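Local coordinates for putative extracellular solute-binding protein (Bordetella bronchiseptica, PDB 4P56), which probably captures mandelate in the periplasm as the solute-binding component of a TRAP transporter, at residues Thr88-Ala93 / Thr237-Ile242; Phe99-Phe104 / Ala132-Gly137; Tyr144-Gly149 / Leu233-His238; Thr30-Leu35 / Pro67-Asn72. One frame throughout, in Å; residues are numbered along the deposited sequence.

Contact 1 of 4, residues Thr88-Ala93 / Thr237-Ile242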
loop_
_atom_site.group_PDB
_atom_site.type_symbol
_atom_site.label_atom_id
_atom_site.label_comp_id
_atom_site.label_asym_id
_atom_site.label_seq_id
_atom_site.Cartn_x
_atom_site.Cartn_y
_atom_site.Cartn_z
ATOM N N THR A 88 -7.242 -0.245 -12.974
ATOM C CA THR A 88 -5.948 -0.596 -12.447
ATOM C C THR A 88 -5.876 -0.346 -10.954
ATOM O O THR A 88 -6.849 0.078 -10.354
ATOM C CB THR A 88 -4.815 0.193 -13.132
ATOM O OG1 THR A 88 -3.592 -0.479 -12.880
ATOM C CG2 THR A 88 -4.739 1.592 -12.582
ATOM N N PHE A 89 -4.702 -0.617 -10.384
ATOM C CA PHE A 89 -4.389 -0.191 -9.013
ATOM C C PHE A 89 -3.179 0.731 -9.028
ATOM O O PHE A 89 -2.287 0.587 -9.875
ATOM C CB PHE A 89 -4.117 -1.391 -8.111
ATOM C CG PHE A 89 -3.000 -2.261 -8.594
ATOM C CD1 PHE A 89 -3.202 -3.188 -9.601
ATOM C CD2 PHE A 89 -1.741 -2.148 -8.040
ATOM C CE1 PHE A 89 -2.160 -3.995 -10.068
ATOM C CE2 PHE A 89 -0.685 -2.960 -8.501
ATOM C CZ PHE A 89 -0.900 -3.880 -9.491
ATOM N N VAL A 90 -3.158 1.695 -8.114
ATOM C CA VAL A 90 -2.061 2.653 -8.073
ATOM C C VAL A 90 -1.613 2.794 -6.641
ATOM O O VAL A 90 -2.434 2.716 -5.733
ATOM C CB VAL A 90 -2.492 4.049 -8.608
ATOM C CG1 VAL A 90 -2.818 3.992 -10.086
ATOM C CG2 VAL A 90 -3.674 4.595 -7.820
ATOM N N SER A 91 -0.317 3.005 -6.438
ATOM C CA SER A 91 0.176 3.236 -5.100
ATOM C C SER A 91 0.173 4.728 -4.788
ATOM O O SER A 91 0.718 5.513 -5.529
ATOM C CB SER A 91 1.596 2.713 -4.896
ATOM O OG SER A 91 2.074 3.194 -3.635
ATOM N N HIS A 92 -0.397 5.073 -3.646
ATOM C CA HIS A 92 -0.465 6.455 -3.222
ATOM C C HIS A 92 0.905 7.038 -2.967
ATOM O O HIS A 92 1.087 8.249 -3.033
ATOM C CB HIS A 92 -1.342 6.548 -1.993
ATOM C CG HIS A 92 -2.775 6.390 -2.339
ATOM N ND1 HIS A 92 -3.649 5.612 -1.612
ATOM C CD2 HIS A 92 -3.493 6.931 -3.339
ATOM C CE1 HIS A 92 -4.843 5.657 -2.169
ATOM N NE2 HIS A 92 -4.777 6.461 -3.220
ATOM N N ALA A 93 1.870 6.168 -2.729
ATOM C CA ALA A 93 3.256 6.596 -2.566
ATOM C C ALA A 93 3.907 7.118 -3.855
ATOM O O ALA A 93 4.929 7.802 -3.801
ATOM C CB ALA A 93 4.107 5.420 -1.991
ATOM N N THR A 237 -0.825 2.685 0.997
ATOM C CA THR A 237 -2.191 2.415 0.562
ATOM C C THR A 237 -2.184 2.406 -0.949
ATOM O O THR A 237 -1.411 3.124 -1.554
ATOM C CB THR A 237 -3.203 3.454 1.102
ATOM O OG1 THR A 237 -2.729 4.786 0.878
ATOM C CG2 THR A 237 -3.411 3.272 2.635
ATOM N N HIS A 238 -3.038 1.587 -1.537
ATOM C CA HIS A 238 -3.266 1.624 -2.955
ATOM C C HIS A 238 -4.722 1.950 -3.224
ATOM O O HIS A 238 -5.586 1.710 -2.383
ATOM C CB HIS A 238 -2.972 0.247 -3.566
ATOM C CG HIS A 238 -1.541 -0.160 -3.510
ATOM N ND1 HIS A 238 -1.115 -1.390 -3.969
ATOM C CD2 HIS A 238 -0.440 0.461 -3.017
ATOM C CE1 HIS A 238 0.191 -1.493 -3.791
ATOM N NE2 HIS A 238 0.621 -0.384 -3.212
ATOM N N ALA A 239 -5.000 2.456 -4.414
ATOM C CA ALA A 239 -6.378 2.699 -4.840
ATOM C C ALA A 239 -6.722 1.807 -6.025
ATOM O O ALA A 239 -5.912 1.628 -6.915
ATOM C CB ALA A 239 -6.565 4.161 -5.219
ATOM N N VAL A 240 -7.941 1.258 -6.047
ATOM C CA VAL A 240 -8.429 0.623 -7.263
ATOM C C VAL A 240 -9.381 1.628 -7.974
ATOM O O VAL A 240 -10.329 2.152 -7.368
ATOM C CB VAL A 240 -9.139 -0.689 -6.938
ATOM C CG1 VAL A 240 -9.761 -1.271 -8.204
ATOM C CG2 VAL A 240 -8.155 -1.666 -6.330
ATOM N N ILE A 241 -9.111 1.892 -9.249
ATOM C CA ILE A 241 -9.777 2.935 -10.004
ATOM C C ILE A 241 -10.330 2.402 -11.337
ATOM O O ILE A 241 -9.845 1.396 -11.872
ATOM C CB ILE A 241 -8.819 4.142 -10.258
ATOM C CG1 ILE A 241 -7.554 3.701 -10.957
ATOM C CG2 ILE A 241 -8.377 4.799 -8.911
ATOM C CD1 ILE A 241 -6.692 4.827 -11.466
ATOM N N ILE A 242 -11.367 3.075 -11.845
ATOM C CA ILE A 242 -11.947 2.728 -13.130
ATOM C C ILE A 242 -12.227 3.970 -13.945
ATOM O O ILE A 242 -12.568 5.041 -13.429
ATOM C CB ILE A 242 -13.227 1.841 -12.961
ATOM C CG1 ILE A 242 -13.732 1.383 -14.319
ATOM C CG2 ILE A 242 -14.308 2.593 -12.182
ATOM C CD1 ILE A 242 -14.763 0.231 -14.230
#
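V90 and A239 form one hydrogen-bonded pair of an antiparallel beta ladder that lays strand 87-91 beside 237-242, the middle strand of a three-stranded sheet in this family 7 solute-binding protein. V90 N reaches A239 O at 3.0 Å, and A239 N returns to V90 O at 2.9 Å. T88 and I241 form a second hydrogen-bonded pair, with T88 N 3.3 Å from I241 O and I241 N returning to T88 O, while H92 N to T237 O adds a further bond. Packing is close at the H92 end. With CG beside the backbone N (chi1 -74°), the imidazole lies against T237, where OG1 sits at the ring edge, 2.8 Å from H92 ND1, in a hydrogen bond that either group could donate. H92 NE2 comes to 3.5 Å from A239 CB and bonds to H135 beyond. Further along this face, the T88 and I241 side chains run side by side.

On the face bearing F89, S91, H238 and V240 the loose spot is the F89/V240 pair: F89 CB stays 4.4 Å from V240 CG2, and the phenyl ring takes its cover from W34 and helix 40-56. Neither face is a solvent side, since all touching residues are buried and H238 reaches the bound mandelate. S91 OG makes an ST turn with A93 N and also bonds to D236, while S91 CB packs closely, 3.6 Å from H238 CD2.

Contact 2 of 4, residues Phe99-Phe104 / Ala132-Gly137; sequences FQLTKF and ADEHKG
F99 drives one corner of its phenyl ring into a face of the H135 imidazole: CE1 stands over the ring centre, 3.4 Å above the plane. The two planes are inclined at 46°, so the pair is neither a stack nor a T-shaped contact. H135 NE2 makes a hydrogen bond to H92, whose ring also meets that of F99, and the three rings form one cluster. F99 CE1 in addition approaches E134 O at 3.5 Å, and the phenyl plane stands almost perpendicular to the E134 carboxylate.

That carboxylate joins the loop after helix 114-129 to the 3-10 segment 100-104. E134 is extended beyond CG, which carries OE2 across to the first turn, where it accepts from L101 N at 2.9 Å. The donor comes in on the syn side, 17° out of the carboxylate plane. Q100 N is badly angled toward OE2, and a water bridges the two, accepting from Q100 N at 3.1 Å and donating to E134 OE2 at 2.7 Å. The other oxygen, OE1, is taken by Y125. Beside this polar grip, L101 CD1 presses on A132 CB at 3.4 Å, tighter than usual for two carbons. F99 O, meanwhile, accepts from both the N and OG1 of T102, fixing the turn that presents L101 N. With a backbone N-H, a water and a tyrosine hydroxyl all bonded to it, the carboxylate would be expected to remain ionised although the contact is partly buried.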
loop_
_atom_site.group_PDB
_atom_site.type_symbol
_atom_site.label_atom_id
_atom_site.label_comp_id
_atom_site.label_asym_id
_atom_site.label_seq_id
_atom_site.Cartn_x
_atom_site.Cartn_y
_atom_site.Cartn_z
ATOM N N PHE A 99 -1.665 12.758 -2.809
ATOM C CA PHE A 99 -2.477 11.893 -1.962
ATOM C C PHE A 99 -2.064 12.101 -0.509
ATOM O O PHE A 99 -1.977 11.156 0.286
ATOM C CB PHE A 99 -2.346 10.433 -2.381
ATOM C CG PHE A 99 -2.906 10.171 -3.739
ATOM C CD1 PHE A 99 -4.290 10.209 -3.962
ATOM C CD2 PHE A 99 -2.065 9.932 -4.816
ATOM C CE1 PHE A 99 -4.821 10.004 -5.248
ATOM C CE2 PHE A 99 -2.595 9.755 -6.116
ATOM C CZ PHE A 99 -3.975 9.783 -6.324
ATOM N N GLN A 100 -1.855 13.360 -0.154
ATOM C CA GLN A 100 -1.460 13.696 1.205
ATOM C C GLN A 100 -2.483 13.240 2.224
ATOM O O GLN A 100 -2.115 12.899 3.361
ATOM C CB GLN A 100 -1.275 15.208 1.380
ATOM C CG GLN A 100 -0.359 15.856 0.384
ATOM C CD GLN A 100 -0.353 17.388 0.517
ATOM O OE1 GLN A 100 -0.350 17.934 1.636
ATOM N NE2 GLN A 100 -0.369 18.083 -0.625
ATOM N N LEU A 101 -3.761 13.224 1.845
ATOM C CA LEU A 101 -4.799 12.847 2.791
ATOM C C LEU A 101 -4.769 11.351 3.164
ATOM O O LEU A 101 -5.383 10.972 4.135
ATOM C CB LEU A 101 -6.218 13.210 2.288
ATOM C CG LEU A 101 -6.470 14.713 2.092
ATOM C CD1 LEU A 101 -7.895 15.010 1.617
ATOM C CD2 LEU A 101 -6.197 15.426 3.398
ATOM N N THR A 102 -4.105 10.506 2.390
ATOM C CA THR A 102 -4.063 9.078 2.738
ATOM C C THR A 102 -3.112 8.754 3.892
ATOM O O THR A 102 -3.134 7.647 4.413
ATOM C CB THR A 102 -3.669 8.201 1.532
ATOM O OG1 THR A 102 -2.315 8.485 1.158
ATOM C CG2 THR A 102 -4.620 8.447 0.366
ATOM N N LYS A 103 -2.281 9.706 4.278
ATOM C CA LYS A 103 -1.196 9.428 5.202
ATOM C C LYS A 103 -1.651 9.094 6.643
ATOM O O LYS A 103 -0.885 8.519 7.395
ATOM C CB LYS A 103 -0.184 10.565 5.181
ATOM C CG LYS A 103 0.707 10.535 3.914
ATOM C CD LYS A 103 1.800 11.605 3.932
ATOM C CE LYS A 103 2.690 11.491 2.677
ATOM N NZ LYS A 103 3.873 12.420 2.731
ATOM N N PHE A 104 -2.880 9.443 7.020
ATOM C CA PHE A 104 -3.400 9.084 8.356
ATOM C C PHE A 104 -3.368 7.572 8.555
ATOM O O PHE A 104 -3.260 7.094 9.687
ATOM C CB PHE A 104 -4.842 9.567 8.525
ATOM C CG PHE A 104 -5.829 8.784 7.717
ATOM C CD1 PHE A 104 -6.092 9.130 6.404
ATOM C CD2 PHE A 104 -6.467 7.681 8.247
ATOM C CE1 PHE A 104 -6.969 8.426 5.640
ATOM C CE2 PHE A 104 -7.381 6.942 7.472
ATOM C CZ PHE A 104 -7.617 7.299 6.158
ATOM N N ALA A 132 -12.632 15.879 -1.070
ATOM C CA ALA A 132 -11.397 16.591 -1.400
ATOM C C ALA A 132 -10.877 16.334 -2.840
ATOM O O ALA A 132 -9.973 17.043 -3.322
ATOM C CB ALA A 132 -10.346 16.213 -0.397
ATOM N N ASP A 133 -11.411 15.298 -3.486
ATOM C CA ASP A 133 -11.196 15.022 -4.918
ATOM C C ASP A 133 -9.735 14.686 -5.248
ATOM O O ASP A 133 -9.252 15.017 -6.331
ATOM C CB ASP A 133 -11.654 16.241 -5.754
ATOM C CG ASP A 133 -11.973 15.904 -7.193
ATOM O OD1 ASP A 133 -12.277 14.714 -7.482
ATOM O OD2 ASP A 133 -11.954 16.866 -8.023
ATOM N N GLU A 134 -9.038 13.992 -4.354
ATOM C CA GLU A 134 -7.654 13.608 -4.652
ATOM C C GLU A 134 -7.540 12.709 -5.888
ATOM O O GLU A 134 -6.503 12.737 -6.557
ATOM C CB GLU A 134 -7.024 12.896 -3.471
ATOM C CG GLU A 134 -6.824 13.758 -2.248
ATOM C CD GLU A 134 -5.985 13.084 -1.212
ATOM O OE1 GLU A 134 -6.188 11.852 -0.943
ATOM O OE2 GLU A 134 -5.077 13.791 -0.680
ATOM N N HIS A 135 -8.569 11.900 -6.172
ATOM C CA HIS A 135 -8.545 10.959 -7.310
ATOM C C HIS A 135 -9.253 11.558 -8.533
ATOM O O HIS A 135 -9.986 10.872 -9.242
ATOM C CB HIS A 135 -9.200 9.613 -6.915
ATOM C CG HIS A 135 -8.458 8.888 -5.841
ATOM N ND1 HIS A 135 -8.498 9.266 -4.518
ATOM C CD2 HIS A 135 -7.615 7.843 -5.919
ATOM C CE1 HIS A 135 -7.693 8.475 -3.820
ATOM N NE2 HIS A 135 -7.144 7.619 -4.653
ATOM N N LYS A 136 -9.063 12.864 -8.747
ATOM C CA LYS A 136 -9.782 13.576 -9.793
ATOM C C LYS A 136 -9.606 12.871 -11.131
ATOM O O LYS A 136 -8.494 12.479 -11.482
ATOM C CB LYS A 136 -9.242 15.002 -9.916
ATOM C CG LYS A 136 -9.946 15.840 -10.963
ATOM C CD LYS A 136 -9.332 17.242 -11.069
ATOM C CE LYS A 136 -10.226 18.162 -11.897
ATOM N NZ LYS A 136 -9.591 19.486 -12.051
ATOM N N GLY A 137 -10.700 12.736 -11.873
ATOM C CA GLY A 137 -10.636 12.316 -13.263
ATOM C C GLY A 137 -10.848 10.826 -13.499
ATOM O O GLY A 137 -10.956 10.398 -14.644
HETATM O O HOH W 1 -3.371 15.741 -1.393
#

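Contact 3 of 4, residues Tyr144-Gly149 / Leu233-His238; sequences YAHGPG and LYSDTH. With RMN ((R)-mandelic acid), chain D.
Y144 and H238 begin a short antiparallel ladder where two connections run side by side between the three-stranded sheet and the larger mixed sheet, an arrangement consistent with the hinge strands of periplasmic binding proteins. Their backbones exchange two hydrogen bonds, and the side chains add a third, with Y144 OH 2.8 Å from H238 ND1 and either able to donate. Y144 CG lies between the backbone N and the carbonyl carbon (chi1 59°), which brings one ring face over H238 CB.

Further on, H146 N gives its hydrogen to D236 O at 3.2 Å. H146 O receives S235 OG at 3.0 Å, the hydroxyl standing well above the carbonyl plane, about 60° out of it. The imidazole is fixed by ND1, which donates to G147 O at 2.7 Å almost in the ring plane. At the far end G149 N bonds to Y234 O at 2.9 Å, and L233 N to G149 O. The exception is D236 N, buried with no partner in the model and lying over one face of the H146 ring, 3.8 Å above its plane.

D236 OD2 is well supplied: it accepts the mandelate hydroxyl O8 at 2.8 Å, is bonded by S91, and takes a weak bond from H238 NE2. R170 and Y94 also hold the ligand. A water links H146 NE2 and mandelate O8, donates to the carboxylate O11, and meets Y234 OH at 2.6 Å in the plane of the tyrosine ring.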
loop_
_atom_site.group_PDB
_atom_site.type_symbol
_atom_site.label_atom_id
_atom_site.label_comp_id
_atom_site.label_asym_id
_atom_site.label_seq_id
_atom_site.Cartn_x
_atom_site.Cartn_y
_atom_site.Cartn_z
ATOM N N TYR A 144 -6.984 -0.018 -0.325
ATOM C CA TYR A 144 -6.503 -1.030 0.592
ATOM C C TYR A 144 -5.084 -0.620 1.026
ATOM O O TYR A 144 -4.494 0.297 0.478
ATOM C CB TYR A 144 -6.506 -2.446 -0.053
ATOM C CG TYR A 144 -5.656 -2.579 -1.316
ATOM C CD1 TYR A 144 -4.287 -2.708 -1.246
ATOM C CD2 TYR A 144 -6.233 -2.566 -2.561
ATOM C CE1 TYR A 144 -3.514 -2.819 -2.385
ATOM C CE2 TYR A 144 -5.472 -2.676 -3.716
ATOM C CZ TYR A 144 -4.111 -2.794 -3.617
ATOM O OH TYR A 144 -3.342 -2.902 -4.757
ATOM N N ALA A 145 -4.546 -1.338 1.996
ATOM C CA ALA A 145 -3.192 -1.070 2.490
ATOM C C ALA A 145 -2.494 -2.395 2.606
ATOM O O ALA A 145 -3.161 -3.417 2.770
ATOM C CB ALA A 145 -3.257 -0.410 3.835
ATOM N N HIS A 146 -1.164 -2.404 2.530
ATOM C CA HIS A 146 -0.451 -3.631 2.820
ATOM C C HIS A 146 -0.184 -3.773 4.323
ATOM O O HIS A 146 -0.664 -2.969 5.132
ATOM C CB HIS A 146 0.817 -3.786 1.940
ATOM C CG HIS A 146 1.939 -2.804 2.189
ATOM N ND1 HIS A 146 2.547 -2.621 3.420
ATOM C CD2 HIS A 146 2.672 -2.069 1.311
ATOM C CE1 HIS A 146 3.551 -1.773 3.295
ATOM N NE2 HIS A 146 3.651 -1.419 2.019
ATOM N N GLY A 147 0.567 -4.793 4.695
ATOM C CA GLY A 147 0.794 -5.066 6.097
ATOM C C GLY A 147 1.866 -4.190 6.693
ATOM O O GLY A 147 2.317 -3.235 6.066
ATOM N N PRO A 148 2.265 -4.499 7.929
ATOM C CA PRO A 148 3.290 -3.757 8.651
ATOM C C PRO A 148 4.577 -3.690 7.842
ATOM O O PRO A 148 5.063 -4.728 7.378
ATOM C CB PRO A 148 3.540 -4.608 9.900
ATOM C CG PRO A 148 2.374 -5.485 10.039
ATOM C CD PRO A 148 1.698 -5.607 8.722
ATOM N N GLY A 149 5.112 -2.488 7.692
ATOM C CA GLY A 149 6.366 -2.285 6.978
ATOM C C GLY A 149 7.539 -2.728 7.838
ATOM O O GLY A 149 7.547 -2.575 9.071
ATOM N N LEU A 233 6.549 -0.251 10.826
ATOM C CA LEU A 233 7.356 0.947 10.749
ATOM C C LEU A 233 6.635 2.020 9.952
ATOM O O LEU A 233 6.827 3.224 10.184
ATOM C CB LEU A 233 8.709 0.631 10.117
ATOM C CG LEU A 233 9.674 1.806 9.934
ATOM C CD1 LEU A 233 9.989 2.480 11.277
ATOM C CD2 LEU A 233 10.951 1.381 9.251
ATOM N N TYR A 234 5.803 1.576 9.018
ATOM C CA TYR A 234 5.045 2.460 8.121
ATOM C C TYR A 234 4.164 1.481 7.323
ATOM O O TYR A 234 4.259 0.244 7.475
ATOM C CB TYR A 234 5.984 3.214 7.142
ATOM C CG TYR A 234 6.445 2.242 6.108
ATOM C CD1 TYR A 234 7.447 1.351 6.400
ATOM C CD2 TYR A 234 5.794 2.128 4.876
ATOM C CE1 TYR A 234 7.808 0.368 5.516
ATOM C CE2 TYR A 234 6.169 1.168 3.971
ATOM C CZ TYR A 234 7.174 0.276 4.304
ATOM O OH TYR A 234 7.574 -0.730 3.446
ATOM N N SER A 235 3.278 2.008 6.503
ATOM C CA SER A 235 2.586 1.168 5.544
ATOM C C SER A 235 2.331 2.017 4.293
ATOM O O SER A 235 2.827 3.136 4.196
ATOM C CB SER A 235 1.295 0.612 6.159
ATOM O OG SER A 235 0.652 -0.239 5.236
ATOM N N ASP A 236 1.565 1.489 3.351
ATOM C CA ASP A 236 1.279 2.179 2.083
ATOM C C ASP A 236 -0.135 1.786 1.700
ATOM O O ASP A 236 -0.610 0.697 2.082
ATOM C CB ASP A 236 2.255 1.752 0.983
ATOM C CG ASP A 236 1.980 2.440 -0.355
ATOM O OD1 ASP A 236 1.494 3.613 -0.386
ATOM O OD2 ASP A 236 2.238 1.785 -1.397
ATOM N N THR A 237 -0.825 2.685 0.997
ATOM C CA THR A 237 -2.191 2.415 0.562
ATOM C C THR A 237 -2.184 2.406 -0.949
ATOM O O THR A 237 -1.411 3.124 -1.554
ATOM C CB THR A 237 -3.203 3.454 1.102
ATOM O OG1 THR A 237 -2.729 4.786 0.878
ATOM C CG2 THR A 237 -3.411 3.272 2.635
ATOM N N HIS A 238 -3.038 1.587 -1.537
ATOM C CA HIS A 238 -3.266 1.624 -2.955
ATOM C C HIS A 238 -4.722 1.950 -3.224
ATOM O O HIS A 238 -5.586 1.710 -2.383
ATOM C CB HIS A 238 -2.972 0.247 -3.566
ATOM C CG HIS A 238 -1.541 -0.160 -3.510
ATOM N ND1 HIS A 238 -1.115 -1.390 -3.969
ATOM C CD2 HIS A 238 -0.440 0.461 -3.017
ATOM C CE1 HIS A 238 0.191 -1.493 -3.791
ATOM N NE2 HIS A 238 0.621 -0.384 -3.212
HETATM C C1 RMN D . 4.508 -1.675 -2.637
HETATM C C2 RMN D . 3.950 -2.022 -3.858
HETATM C C3 RMN D . 3.748 -3.349 -4.189
HETATM C C4 RMN D . 4.140 -4.353 -3.320
HETATM C C5 RMN D . 4.712 -4.012 -2.097
HETATM C C6 RMN D . 4.888 -2.678 -1.766
HETATM C C7 RMN D . 4.743 -0.230 -2.288
HETATM C C10 RMN D . 6.210 0.057 -2.396
HETATM O O8 RMN D . 4.398 0.073 -0.990
HETATM O O11 RMN D . 7.005 -0.097 -1.406
HETATM O O12 RMN D . 6.685 0.406 -3.519
HETATM O O HOH W 2 6.271 -0.795 1.171
#

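Contact 4 of 4, residues Thr30-Leu35 / Pro67-Asn72; sequences TLSSWL and PKAVTN
S32 turns its hydroxyl directly away from its own backbone N (chi1 -175°), which carries OG over to V70; with V70 CG1 anti to its carbonyl carbon (chi1 -59°), CG2 falls between the backbone N and the carbonyl carbon. OG thus accepts from V70 N at 3.0 Å along a nearly straight line and touches V70 CG2 at 3.6 Å. The same hydroxyl bonds to H76, at the start of helix 76-81. A69 lies against the following backbone, its CB 3.4 Å from S33 O. A water also bridges the segments, accepting from S33 N at 2.9 Å and donating a weak bond to K68 O.

The contact joins residues 32-34, on the chain that begins with strand 28-31, to the loop leading from strand 62-65 to helix 76-81. S33 and W34 turn their side chains elsewhere: S33 OG donates to L35 O at 2.8 Å, while the W34 indole bonds through NE1 to F89 O and reaches the bound mandelate. The chemistry is thin, with one direct hydrogen bond, one water bridge and a few methyl contacts, so the loop is tied here chiefly through a single serine oxygen that is shared with a histidine.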
loop_
_atom_site.group_PDB
_atom_site.type_symbol
_atom_site.label_atom_id
_atom_site.label_comp_id
_atom_site.label_asym_id
_atom_site.label_seq_id
_atom_site.Cartn_x
_atom_site.Cartn_y
_atom_site.Cartn_z
ATOM N N THR A 30 -10.705 -3.896 -19.437
ATOM C CA THR A 30 -9.306 -4.261 -19.449
ATOM C C THR A 30 -8.655 -3.789 -18.141
ATOM O O THR A 30 -9.006 -2.730 -17.599
ATOM C CB THR A 30 -8.562 -3.675 -20.658
ATOM O OG1 THR A 30 -8.748 -2.249 -20.720
ATOM C CG2 THR A 30 -9.085 -4.308 -21.952
ATOM N N LEU A 31 -7.703 -4.587 -17.666
ATOM C CA LEU A 31 -6.977 -4.370 -16.433
ATOM C C LEU A 31 -5.475 -4.422 -16.722
ATOM O O LEU A 31 -4.998 -5.387 -17.291
ATOM C CB LEU A 31 -7.354 -5.471 -15.439
ATOM C CG LEU A 31 -6.457 -5.609 -14.223
ATOM C CD1 LEU A 31 -6.546 -4.384 -13.309
ATOM C CD2 LEU A 31 -6.858 -6.895 -13.474
ATOM N N SER A 32 -4.725 -3.384 -16.355
ATOM C CA SER A 32 -3.271 -3.453 -16.438
ATOM C C SER A 32 -2.679 -3.576 -15.043
ATOM O O SER A 32 -3.108 -2.887 -14.128
ATOM C CB SER A 32 -2.665 -2.216 -17.117
ATOM O OG SER A 32 -1.259 -2.357 -17.299
ATOM N N SER A 33 -1.684 -4.445 -14.903
ATOM C CA SER A 33 -0.954 -4.590 -13.647
ATOM C C SER A 33 0.547 -4.336 -13.804
ATOM O O SER A 33 1.169 -4.799 -14.775
ATOM C CB SER A 33 -1.139 -6.004 -13.129
ATOM O OG SER A 33 -0.225 -6.238 -12.085
ATOM N N TRP A 34 1.124 -3.610 -12.855
ATOM C CA TRP A 34 2.559 -3.345 -12.869
ATOM C C TRP A 34 3.279 -4.295 -11.904
ATOM O O TRP A 34 4.472 -4.159 -11.669
ATOM C CB TRP A 34 2.857 -1.879 -12.541
ATOM C CG TRP A 34 2.057 -1.261 -11.400
ATOM C CD1 TRP A 34 0.834 -0.671 -11.491
ATOM C CD2 TRP A 34 2.426 -1.187 -10.006
ATOM N NE1 TRP A 34 0.422 -0.221 -10.263
ATOM C CE2 TRP A 34 1.387 -0.524 -9.335
ATOM C CE3 TRP A 34 3.534 -1.620 -9.273
ATOM C CZ2 TRP A 34 1.408 -0.286 -7.951
ATOM C CZ3 TRP A 34 3.561 -1.380 -7.903
ATOM C CH2 TRP A 34 2.505 -0.730 -7.257
ATOM N N LEU A 35 2.527 -5.261 -11.362
ATOM C CA LEU A 35 3.088 -6.360 -10.564
ATOM C C LEU A 35 2.993 -7.685 -11.316
ATOM O O LEU A 35 2.104 -7.862 -12.132
ATOM C CB LEU A 35 2.326 -6.485 -9.260
ATOM C CG LEU A 35 2.511 -5.291 -8.315
ATOM C CD1 LEU A 35 1.613 -5.417 -7.068
ATOM C CD2 LEU A 35 3.990 -5.175 -7.912
ATOM N N PRO A 67 -1.726 -8.919 -20.804
ATOM C CA PRO A 67 -0.522 -9.744 -20.618
ATOM C C PRO A 67 0.747 -8.943 -20.248
ATOM O O PRO A 67 1.702 -9.542 -19.766
ATOM C CB PRO A 67 -0.366 -10.424 -21.967
ATOM C CG PRO A 67 -0.955 -9.380 -22.956
ATOM C CD PRO A 67 -2.101 -8.775 -22.228
ATOM N N LYS A 68 0.759 -7.638 -20.491
ATOM C CA LYS A 68 1.900 -6.783 -20.132
ATOM C C LYS A 68 1.397 -5.527 -19.462
ATOM O O LYS A 68 0.264 -5.079 -19.705
ATOM C CB LYS A 68 2.713 -6.353 -21.364
ATOM C CG LYS A 68 3.507 -7.440 -22.022
ATOM C CD LYS A 68 4.132 -6.944 -23.333
ATOM C CE LYS A 68 4.320 -8.094 -24.318
ATOM N NZ LYS A 68 5.074 -7.703 -25.551
ATOM N N ALA A 69 2.241 -4.908 -18.641
ATOM C CA ALA A 69 1.901 -3.571 -18.134
ATOM C C ALA A 69 1.839 -2.616 -19.329
ATOM O O ALA A 69 2.686 -2.700 -20.207
ATOM C CB ALA A 69 2.962 -3.099 -17.097
ATOM N N VAL A 70 0.833 -1.739 -19.399
ATOM C CA VAL A 70 0.717 -0.837 -20.554
ATOM C C VAL A 70 1.615 0.394 -20.432
ATOM O O VAL A 70 1.825 1.115 -21.402
ATOM C CB VAL A 70 -0.750 -0.383 -20.780
ATOM C CG1 VAL A 70 -1.617 -1.602 -21.017
ATOM C CG2 VAL A 70 -1.274 0.402 -19.582
ATOM N N THR A 71 2.118 0.647 -19.229
ATOM C CA THR A 71 3.063 1.744 -19.011
ATOM C C THR A 71 3.839 1.480 -17.726
ATOM O O THR A 71 3.762 0.386 -17.184
ATOM C CB THR A 71 2.354 3.096 -18.908
ATOM O OG1 THR A 71 3.327 4.139 -18.796
ATOM C CG2 THR A 71 1.407 3.133 -17.704
ATOM N N ASN A 72 4.590 2.464 -17.240
ATOM C CA ASN A 72 5.334 2.289 -15.985
ATOM C C ASN A 72 4.387 2.354 -14.795
ATOM O O ASN A 72 3.240 2.751 -14.937
ATOM C CB ASN A 72 6.405 3.371 -15.848
ATOM C CG ASN A 72 5.834 4.771 -15.965
ATOM O OD1 ASN A 72 5.225 5.280 -15.044
ATOM N ND2 ASN A 72 6.025 5.398 -17.123
HETATM O O HOH W 3 -1.124 -5.977 -17.343
#

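Overall arrangement
From the N terminus, contact 4 closes first, joining the chain around 32-34 to the loop after strand 62-65 and enclosing helix 40-56. Contact 1 then opens on strand 87-91 and closes only at strand 237-242. Inside that long loop lie contact 2, which brackets helix 114-129, and, after it in series, contact 3, which ends on the same stretch as contact 1 and shares T237 and H238. Contacts 1 and 3 therefore flank strand 237-242 within one three-stranded sheet. H92 joins contact 1 to contact 2, and W34 joins it to contact 4, whereas contacts 2 and 4 do not touch, their centres about 23 Å apart.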